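Long-range contact in L-cysteine S-thiosulfotransferase subunit SoxA (Paracoccus denitrificans, PDB 2C1D), which forms, with SoxX, a heme c enzyme that joins thiosulfate to a cysteine of the sulfur carrier SoxYZ as a heterodisulfide, passing electrons to cytochrome c: residues V152-P157 with V248-N253. Residues are numbered along the deposited sequence; the frame is centred on the assembly and turned at random.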
ATOM      1  N   VAL A 152      12.487 -15.689   1.867  1.00 26.71           N
ATOM      2  CA  VAL A 152      11.293 -16.507   1.798  1.00 27.08           C
ATOM      3  C   VAL A 152      11.322 -17.393   0.554  1.00 26.56           C
ATOM      4  O   VAL A 152      11.641 -16.957  -0.572  1.00 26.15           O
ATOM      5  CB  VAL A 152       9.947 -15.719   1.984  1.00 28.56           C
ATOM      6  CG1 VAL A 152      10.159 -14.324   2.510  1.00 29.00           C
ATOM      7  CG2 VAL A 152       9.051 -15.776   0.791  1.00 30.01           C
ATOM      8  N   LYS A 153      10.996 -18.648   0.804  1.00 26.35           N
ATOM      9  CA  LYS A 153      10.900 -19.689  -0.196  1.00 26.83           C
ATOM     10  C   LYS A 153       9.639 -19.510  -1.059  1.00 26.66           C
ATOM     11  O   LYS A 153       8.554 -19.296  -0.558  1.00 25.48           O
ATOM     12  CB  LYS A 153      10.906 -21.051   0.519  1.00 27.09           C
ATOM     13  CG  LYS A 153      10.803 -22.299  -0.387  1.00 28.59           C
ATOM     14  CD  LYS A 153      10.930 -23.587   0.470  1.00 30.61           C
ATOM     15  CE  LYS A 153      11.043 -24.864  -0.363  1.00 31.74           C
ATOM     16  NZ  LYS A 153      10.004 -24.929  -1.374  1.00 32.21           N
ATOM     17  N   ILE A 154       9.808 -19.571  -2.371  1.00 28.02           N
ATOM     18  CA  ILE A 154       8.692 -19.374  -3.291  1.00 29.40           C
ATOM     19  C   ILE A 154       8.382 -20.552  -4.208  1.00 30.69           C
ATOM     20  O   ILE A 154       7.412 -20.475  -4.977  1.00 31.34           O
ATOM     21  CB  ILE A 154       8.917 -18.126  -4.138  1.00 29.26           C
ATOM     22  CG1 ILE A 154      10.065 -18.332  -5.137  1.00 30.13           C
ATOM     23  CG2 ILE A 154       9.162 -16.944  -3.243  1.00 30.41           C
ATOM     24  CD1 ILE A 154      10.274 -17.149  -5.999  1.00 31.19           C
ATOM     25  N   ASP A 155       9.182 -21.616  -4.129  1.00 31.42           N
ATOM     26  CA  ASP A 155       9.000 -22.802  -4.976  1.00 31.95           C
ATOM     27  C   ASP A 155       8.456 -23.978  -4.175  1.00 31.85           C
ATOM     28  O   ASP A 155       8.103 -23.843  -3.014  1.00 31.00           O
ATOM     29  CB  ASP A 155      10.306 -23.173  -5.684  1.00 31.97           C
ATOM     30  CG  ASP A 155      11.390 -23.638  -4.727  1.00 34.29           C
ATOM     31  OD1 ASP A 155      12.426 -24.088  -5.256  1.00 36.56           O
ATOM     32  OD2 ASP A 155      11.309 -23.595  -3.460  1.00 34.04           O
ATOM     33  N   GLY A 156       8.357 -25.141  -4.800  1.00 32.21           N
ATOM     34  CA  GLY A 156       7.805 -26.289  -4.106  1.00 32.76           C
ATOM     35  C   GLY A 156       6.362 -26.050  -3.686  1.00 32.29           C
ATOM     36  O   GLY A 156       5.611 -25.433  -4.424  1.00 33.10           O
ATOM     37  N   PRO A 157       5.983 -26.523  -2.503  1.00 31.81           N
ATOM     38  CA  PRO A 157       4.624 -26.337  -1.983  1.00 32.03           C
ATOM     39  C   PRO A 157       4.215 -24.853  -1.797  1.00 31.81           C
ATOM     40  O   PRO A 157       3.025 -24.577  -1.788  1.00 32.13           O
ATOM     41  CB  PRO A 157       4.659 -27.069  -0.635  1.00 31.74           C
ATOM     42  CG  PRO A 157       5.797 -28.033  -0.762  1.00 33.00           C
ATOM     43  CD  PRO A 157       6.820 -27.302  -1.579  1.00 31.85           C
ATOM     44  N   VAL A 248       4.485 -10.660  -1.381  1.00 24.39           N
ATOM     45  CA  VAL A 248       5.093  -9.336  -1.181  1.00 24.44           C
ATOM     46  C   VAL A 248       6.385  -9.479  -0.373  1.00 24.24           C
ATOM     47  O   VAL A 248       7.379  -8.853  -0.696  1.00 25.44           O
ATOM     48  CB  VAL A 248       4.114  -8.334  -0.530  1.00 24.33           C
ATOM     49  CG1 VAL A 248       4.774  -6.966  -0.274  1.00 23.87           C
ATOM     50  CG2 VAL A 248       2.916  -8.118  -1.432  1.00 25.42           C
ATOM     51  N   ALA A 249       6.390 -10.335   0.642  1.00 23.98           N
ATOM     52  CA  ALA A 249       7.617 -10.630   1.366  1.00 24.46           C
ATOM     53  C   ALA A 249       8.787 -11.008   0.439  1.00 24.57           C
ATOM     54  O   ALA A 249       9.911 -10.550   0.625  1.00 24.55           O
ATOM     55  CB  ALA A 249       7.387 -11.747   2.388  1.00 24.15           C
ATOM     56  N   SER A 250       8.505 -11.870  -0.527  1.00 25.02           N
ATOM     57  CA  SER A 250       9.514 -12.402  -1.435  1.00 24.94           C
ATOM     58  C   SER A 250      10.030 -11.330  -2.378  1.00 25.02           C
ATOM     59  O   SER A 250      11.153 -11.442  -2.853  1.00 25.96           O
ATOM     60  CB  SER A 250       8.979 -13.614  -2.211  1.00 25.03           C
ATOM     61  OG  SER A 250       8.075 -13.240  -3.241  1.00 24.19           O
ATOM     62  N   ARG A 251       9.241 -10.278  -2.653  1.00 24.98           N
ATOM     63  CA  ARG A 251       9.727  -9.162  -3.458  1.00 24.98           C
ATOM     64  C   ARG A 251      10.895  -8.423  -2.790  1.00 24.83           C
ATOM     65  O   ARG A 251      11.652  -7.725  -3.459  1.00 24.64           O
ATOM     66  CB  ARG A 251       8.616  -8.169  -3.809  1.00 25.09           C
ATOM     67  CG  ARG A 251       7.525  -8.742  -4.728  1.00 25.48           C
ATOM     68  CD  ARG A 251       6.323  -7.816  -4.849  1.00 24.42           C
ATOM     69  NE  ARG A 251       6.638  -6.643  -5.635  1.00 24.77           N
ATOM     70  CZ  ARG A 251       6.593  -6.600  -6.963  1.00 26.59           C
ATOM     71  NH1 ARG A 251       6.200  -7.657  -7.671  1.00 25.70           N
ATOM     72  NH2 ARG A 251       6.890  -5.467  -7.580  1.00 25.76           N
ATOM     73  N   GLY A 252      11.055  -8.590  -1.484  1.00 24.39           N
ATOM     74  CA  GLY A 252      12.194  -8.016  -0.788  1.00 24.40           C
ATOM     75  C   GLY A 252      13.237  -9.016  -0.349  1.00 24.81           C
ATOM     76  O   GLY A 252      14.052  -8.698   0.512  1.00 25.83           O
ATOM     77  N   ASN A 253      13.235 -10.220  -0.918  1.00 25.16           N
ATOM     78  CA  ASN A 253      14.284 -11.211  -0.641  1.00 25.57           C
ATOM     79  C   ASN A 253      15.659 -10.602  -0.879  1.00 26.10           C
ATOM     80  O   ASN A 253      15.920 -10.038  -1.963  1.00 25.36           O
ATOM     81  CB  ASN A 253      14.114 -12.441  -1.537  1.00 25.78           C
ATOM     82  CG  ASN A 253      13.175 -13.462  -0.956  1.00 27.05           C
ATOM     83  OD1 ASN A 253      12.805 -13.375   0.216  1.00 26.71           O
ATOM     84  ND2 ASN A 253      12.814 -14.470  -1.762  1.00 25.59           N
TER
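Ala249 and Ser250, near the C-terminal end of helix 239-251 in a cytochrome c domain of SoxA, and Asn253, just beyond it, meet Val152 and Ile154 of the loop that leads into helix 159-170. The buried contact joins the loop between helices 132-143 and 159-170 to the last helix of the chain. Ala249 CB lies 3.8 Å from Val152 CG1; the Ala249 side chain lies about 10 Å from a bound heme c. The next residue, Ser250, sets its CB against both loop residues. CG2 of Val152 comes to 3.7 Å from Ser250 CB, and CG2 of Ile154 presses in more tightly, at 3.5 Å. Ile154 reaches it with the methyl branch that stands anti to its own carbonyl carbon, while CG1 lies between N and C (chi1 69°). The hydroxyl of Ser250 is engaged by the carbonyl of Tyr247 and by NE1 of Trp162, a residue of helix 159-170 that Ile154 also touches. Past the helix end, the carboxamide of Asn253 grips the backbone of Val152 at two points, its side chain crossing that of Val152 at about a right angle. ND2 donates to Val152 O at 3.0 Å, in the carbonyl plane and on a lone pair. In return, Val152 N gives a nearly straight bond (167°) of 2.9 Å to Asn253 OD1, the donor tilted 32° from the amide carbonyl plane.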